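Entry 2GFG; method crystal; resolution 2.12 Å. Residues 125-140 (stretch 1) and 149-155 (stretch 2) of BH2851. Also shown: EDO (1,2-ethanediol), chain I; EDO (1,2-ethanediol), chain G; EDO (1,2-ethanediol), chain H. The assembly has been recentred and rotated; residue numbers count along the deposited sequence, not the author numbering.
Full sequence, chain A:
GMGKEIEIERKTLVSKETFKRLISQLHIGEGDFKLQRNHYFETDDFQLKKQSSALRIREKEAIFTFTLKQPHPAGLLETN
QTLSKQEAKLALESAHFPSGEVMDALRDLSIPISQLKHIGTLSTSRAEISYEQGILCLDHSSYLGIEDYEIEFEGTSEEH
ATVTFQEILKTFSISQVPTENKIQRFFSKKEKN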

# COMPACT_ATOMS: atom_id res chain seq x y z
N SER A 125 -5.24 0.10 9.76
CA SER A 125 -5.71 1.28 10.44
C SER A 125 -4.64 2.35 10.26
O SER A 125 -3.50 2.16 10.71
CB SER A 125 -5.93 0.99 11.91
OG SER A 125 -6.46 2.11 12.56
N ARG A 126 -4.99 3.46 9.61
CA ARG A 126 -4.01 4.44 9.16
C ARG A 126 -4.28 5.85 9.67
O ARG A 126 -5.38 6.35 9.56
CB ARG A 126 -3.96 4.47 7.63
CG ARG A 126 -3.04 5.58 7.04
CD ARG A 126 -2.88 5.46 5.55
NE ARG A 126 -2.16 4.25 5.16
CZ ARG A 126 -1.84 3.93 3.91
NH1 ARG A 126 -2.19 4.72 2.89
NH2 ARG A 126 -1.17 2.81 3.67
N ALA A 127 -3.22 6.49 10.17
CA ALA A 127 -3.23 7.91 10.47
C ALA A 127 -2.22 8.60 9.54
O ALA A 127 -1.16 8.05 9.26
CB ALA A 127 -2.86 8.14 11.91
N GLU A 128 -2.60 9.76 9.01
CA GLU A 128 -1.71 10.54 8.11
C GLU A 128 -1.57 11.96 8.59
O GLU A 128 -2.54 12.56 9.03
CB GLU A 128 -2.26 10.56 6.67
CG GLU A 128 -2.30 9.21 6.00
CD GLU A 128 -2.67 9.31 4.51
OE1 GLU A 128 -2.03 10.10 3.78
OE2 GLU A 128 -3.57 8.57 4.07
N ILE A 129 -0.35 12.49 8.52
CA ILE A 129 -0.09 13.91 8.82
C ILE A 129 0.82 14.49 7.77
O ILE A 129 1.57 13.77 7.12
CB ILE A 129 0.56 14.10 10.25
CG1 ILE A 129 1.90 13.33 10.36
CG2 ILE A 129 -0.41 13.65 11.33
CD1 ILE A 129 2.68 13.64 11.64
N SER A 130 0.74 15.81 7.57
CA SER A 130 1.70 16.50 6.72
C SER A 130 2.99 16.66 7.51
O SER A 130 2.97 17.18 8.61
CB SER A 130 1.17 17.88 6.29
OG SER A 130 1.11 18.76 7.38
N TYR A 131 4.08 16.14 6.97
CA TYR A 131 5.38 16.24 7.62
C TYR A 131 6.37 16.88 6.67
O TYR A 131 6.59 16.38 5.57
CB TYR A 131 5.88 14.86 8.06
CG TYR A 131 7.08 14.92 8.97
CD1 TYR A 131 6.93 15.14 10.34
CD2 TYR A 131 8.37 14.81 8.45
CE1 TYR A 131 8.05 15.24 11.19
CE2 TYR A 131 9.50 14.91 9.28
CZ TYR A 131 9.33 15.11 10.66
OH TYR A 131 10.43 15.19 11.48
N GLU A 132 6.96 18.01 7.09
CA GLU A 132 7.89 18.77 6.26
C GLU A 132 7.21 19.08 4.90
O GLU A 132 6.11 19.64 4.89
CB GLU A 132 9.23 18.01 6.09
CG GLU A 132 9.96 17.70 7.42
CD GLU A 132 10.75 18.89 7.97
OE1 GLU A 132 10.59 20.02 7.45
OE2 GLU A 132 11.51 18.69 8.94
N GLN A 133 7.80 18.63 3.78
CA GLN A 133 7.22 18.85 2.45
C GLN A 133 6.54 17.59 1.89
O GLN A 133 6.29 17.49 0.69
CB GLN A 133 8.31 19.34 1.47
N GLY A 134 6.20 16.65 2.79
CA GLY A 134 5.55 15.39 2.40
C GLY A 134 4.51 14.93 3.39
O GLY A 134 3.97 15.73 4.16
N ILE A 135 4.21 13.63 3.36
CA ILE A 135 3.18 13.05 4.22
C ILE A 135 3.76 11.85 4.99
O ILE A 135 4.48 11.03 4.42
CB ILE A 135 1.92 12.62 3.39
CG1 ILE A 135 1.24 13.86 2.80
CG2 ILE A 135 0.91 11.80 4.26
CD1 ILE A 135 0.12 13.57 1.82
N LEU A 136 3.45 11.78 6.29
CA LEU A 136 3.93 10.71 7.17
C LEU A 136 2.76 9.84 7.60
O LEU A 136 1.81 10.34 8.19
CB LEU A 136 4.61 11.32 8.41
CG LEU A 136 5.26 10.36 9.42
CD1 LEU A 136 6.43 9.61 8.77
CD2 LEU A 136 5.72 11.13 10.61
N CYS A 137 2.82 8.55 7.28
CA CYS A 137 1.72 7.61 7.60
C CYS A 137 2.10 6.66 8.75
O CYS A 137 3.18 6.10 8.77
CB CYS A 137 1.36 6.78 6.36
SG CYS A 137 0.86 7.77 4.91
N LEU A 138 1.17 6.50 9.73
CA LEU A 138 1.31 5.46 10.78
C LEU A 138 0.32 4.33 10.49
O LEU A 138 -0.88 4.52 10.61
CB LEU A 138 1.05 6.04 12.17
CG LEU A 138 2.16 6.91 12.80
CD1 LEU A 138 1.67 7.52 14.08
CD2 LEU A 138 3.42 6.11 13.05
N ASP A 139 0.85 3.15 10.16
CA ASP A 139 0.04 2.00 9.71
C ASP A 139 0.07 0.85 10.68
O ASP A 139 1.12 0.23 10.88
CB ASP A 139 0.54 1.50 8.36
CG ASP A 139 0.26 2.46 7.23
OD1 ASP A 139 -0.40 3.48 7.46
OD2 ASP A 139 0.70 2.16 6.10
N HIS A 140 -1.09 0.52 11.24
CA HIS A 140 -1.28 -0.69 12.01
C HIS A 140 -2.08 -1.66 11.14
O HIS A 140 -3.23 -1.37 10.78
CB HIS A 140 -2.01 -0.38 13.33
CG HIS A 140 -2.45 -1.59 14.10
ND1 HIS A 140 -3.59 -1.62 14.87
CD2 HIS A 140 -1.91 -2.83 14.19
CE1 HIS A 140 -3.73 -2.81 15.41
NE2 HIS A 140 -2.73 -3.57 15.00
N TYR A 149 3.14 -3.06 12.83
CA TYR A 149 3.08 -1.60 12.87
C TYR A 149 4.16 -1.03 11.98
O TYR A 149 5.26 -1.60 11.89
CB TYR A 149 3.27 -1.11 14.30
CG TYR A 149 2.30 -1.71 15.28
CD1 TYR A 149 2.57 -2.94 15.90
CD2 TYR A 149 1.09 -1.09 15.56
CE1 TYR A 149 1.65 -3.52 16.79
CE2 TYR A 149 0.17 -1.65 16.45
CZ TYR A 149 0.45 -2.87 17.05
OH TYR A 149 -0.45 -3.43 17.91
N GLU A 150 3.86 0.08 11.31
CA GLU A 150 4.76 0.64 10.31
C GLU A 150 4.60 2.15 10.18
O GLU A 150 3.48 2.67 10.18
CB GLU A 150 4.49 -0.02 8.95
CG GLU A 150 5.62 0.15 7.93
CD GLU A 150 5.24 -0.33 6.54
OE1 GLU A 150 4.10 -0.81 6.35
OE2 GLU A 150 6.07 -0.22 5.63
N ILE A 151 5.73 2.84 10.08
CA ILE A 151 5.76 4.26 9.75
C ILE A 151 6.30 4.40 8.33
O ILE A 151 7.16 3.61 7.92
CB ILE A 151 6.63 5.09 10.76
CG1 ILE A 151 6.38 6.58 10.60
CG2 ILE A 151 8.16 4.76 10.61
CD1 ILE A 151 7.07 7.44 11.67
N GLU A 152 5.72 5.32 7.55
CA GLU A 152 6.18 5.56 6.14
C GLU A 152 6.17 7.04 5.82
O GLU A 152 5.26 7.74 6.22
CB GLU A 152 5.25 4.86 5.12
CG GLU A 152 4.82 3.43 5.49
CD GLU A 152 3.47 3.05 4.89
OE1 GLU A 152 2.57 3.92 4.81
OE2 GLU A 152 3.28 1.87 4.55
N PHE A 153 7.15 7.49 5.03
CA PHE A 153 7.17 8.88 4.55
C PHE A 153 6.96 8.93 3.05
O PHE A 153 7.68 8.29 2.30
CB PHE A 153 8.48 9.56 4.91
CG PHE A 153 8.55 10.99 4.47
CD1 PHE A 153 7.76 11.95 5.08
CD2 PHE A 153 9.35 11.37 3.39
CE1 PHE A 153 7.79 13.27 4.66
CE2 PHE A 153 9.38 12.70 2.97
CZ PHE A 153 8.60 13.64 3.60
N GLU A 154 5.95 9.71 2.62
CA GLU A 154 5.65 9.91 1.20
C GLU A 154 6.32 11.20 0.71
O GLU A 154 5.94 12.29 1.12
CB GLU A 154 4.13 9.99 0.98
CG GLU A 154 3.36 8.69 1.29
CD GLU A 154 1.82 8.85 1.14
OE1 GLU A 154 1.25 9.74 1.80
OE2 GLU A 154 1.20 8.08 0.36
N GLY A 155 7.32 11.05 -0.15
CA GLY A 155 8.08 12.19 -0.67
C GLY A 155 7.72 12.58 -2.09
O GLY A 155 6.88 11.92 -2.74
C1 EDO I . 10.73 16.27 1.13
O1 EDO I . 10.29 16.82 2.40
C2 EDO I . 9.58 15.54 0.41
O2 EDO I . 10.07 14.70 -0.67
C1 EDO G . -6.47 1.61 15.92
O1 EDO G . -6.63 2.86 15.23
C2 EDO G . -5.03 1.11 15.76
O2 EDO G . -4.08 2.12 16.15
C1 EDO H . 3.76 -0.23 2.39
O1 EDO H . 4.73 -1.09 2.99
C2 EDO H . 3.45 -0.68 0.96
O2 EDO H . 2.06 -1.02 0.80

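Antiparallel β-strands satisfy their backbone polar groups in alternation, and this fragment of BH2851 shows how the rule leaves the side chains to settle their own accounts. Strands 125-131 and 134-140 form a hairpin closed by a type II' turn from Y131 to G134, and strand 149-155 adds to its second arm, running at 162° to it with the axes 4.6 Å apart at their closest.

Along that arm every second residue faces stretch 2 with both its N-H and its C=O. I135 N donates to E154 O (3.1 Å) and I135 O accepts from E154 N (2.7 Å). The pattern repeats where C137 N meets E152 O (2.8 Å) and E152 N meets C137 O (2.9 Å), and again where D139 N meets E150 O (2.7 Å) and E150 N meets D139 O (2.8 Å), the last bent to 133° at the hydrogen. The intervening residues turn their polar groups to the first arm instead: L136 N donates to I129 O (2.9 Å), and L138 N to A127 O (2.8 Å). CA-H groups supplement the main bonds, as where I151 CA approaches C137 O at 3.3 Å.

The face carrying L136, L138, I151 and F153 is largely apolar. L136 CD1 packs 3.5 Å from I151 CG1, and L138 CD2 lies 3.9 Å from the same atom. Near the turn, the F153 ring presents its edge to Y131 O, with CE1 3.5 Å from that oxygen; G134 leaves room for the ring, since a CB there would fall 2.5 Å from F153 CZ. At the other end, the H140 and Y149 rings lie nearly parallel, at 13°, but are slid apart so that they barely overlap.

The opposite face gathers acids. D139 is answered by R126 within its own hairpin: R126 NE donates to D139 OD1 (3.0 Å) in a salt bridge, and R126 NH2 donates to D139 OD2 (3.1 Å), an oxygen also hydrogen-bonded elsewhere in the structure. Across the strands, however, D139 OD2 sits only 2.9 Å from E152 OE1, two acceptors with no hydrogen bond between them. R126 offers E152 charge alone: its NH2 is 4.1 Å from E152 OE1, which lies over the guanidinium face, where no N-H points. E150 OE2 accepts a hydrogen bond from O1 of the chain H ethanediol (3.1 Å), probably a crystallisation additive, while E150 OE1 is satisfied elsewhere in the structure. Backbone pairing is thus complete along the shared edge, whereas the hydrogen bonds to the D139 and E150 carboxylates come from R126, an ethanediol and groups elsewhere, and E152 has the nearby charge of R126 without a hydrogen bond from it.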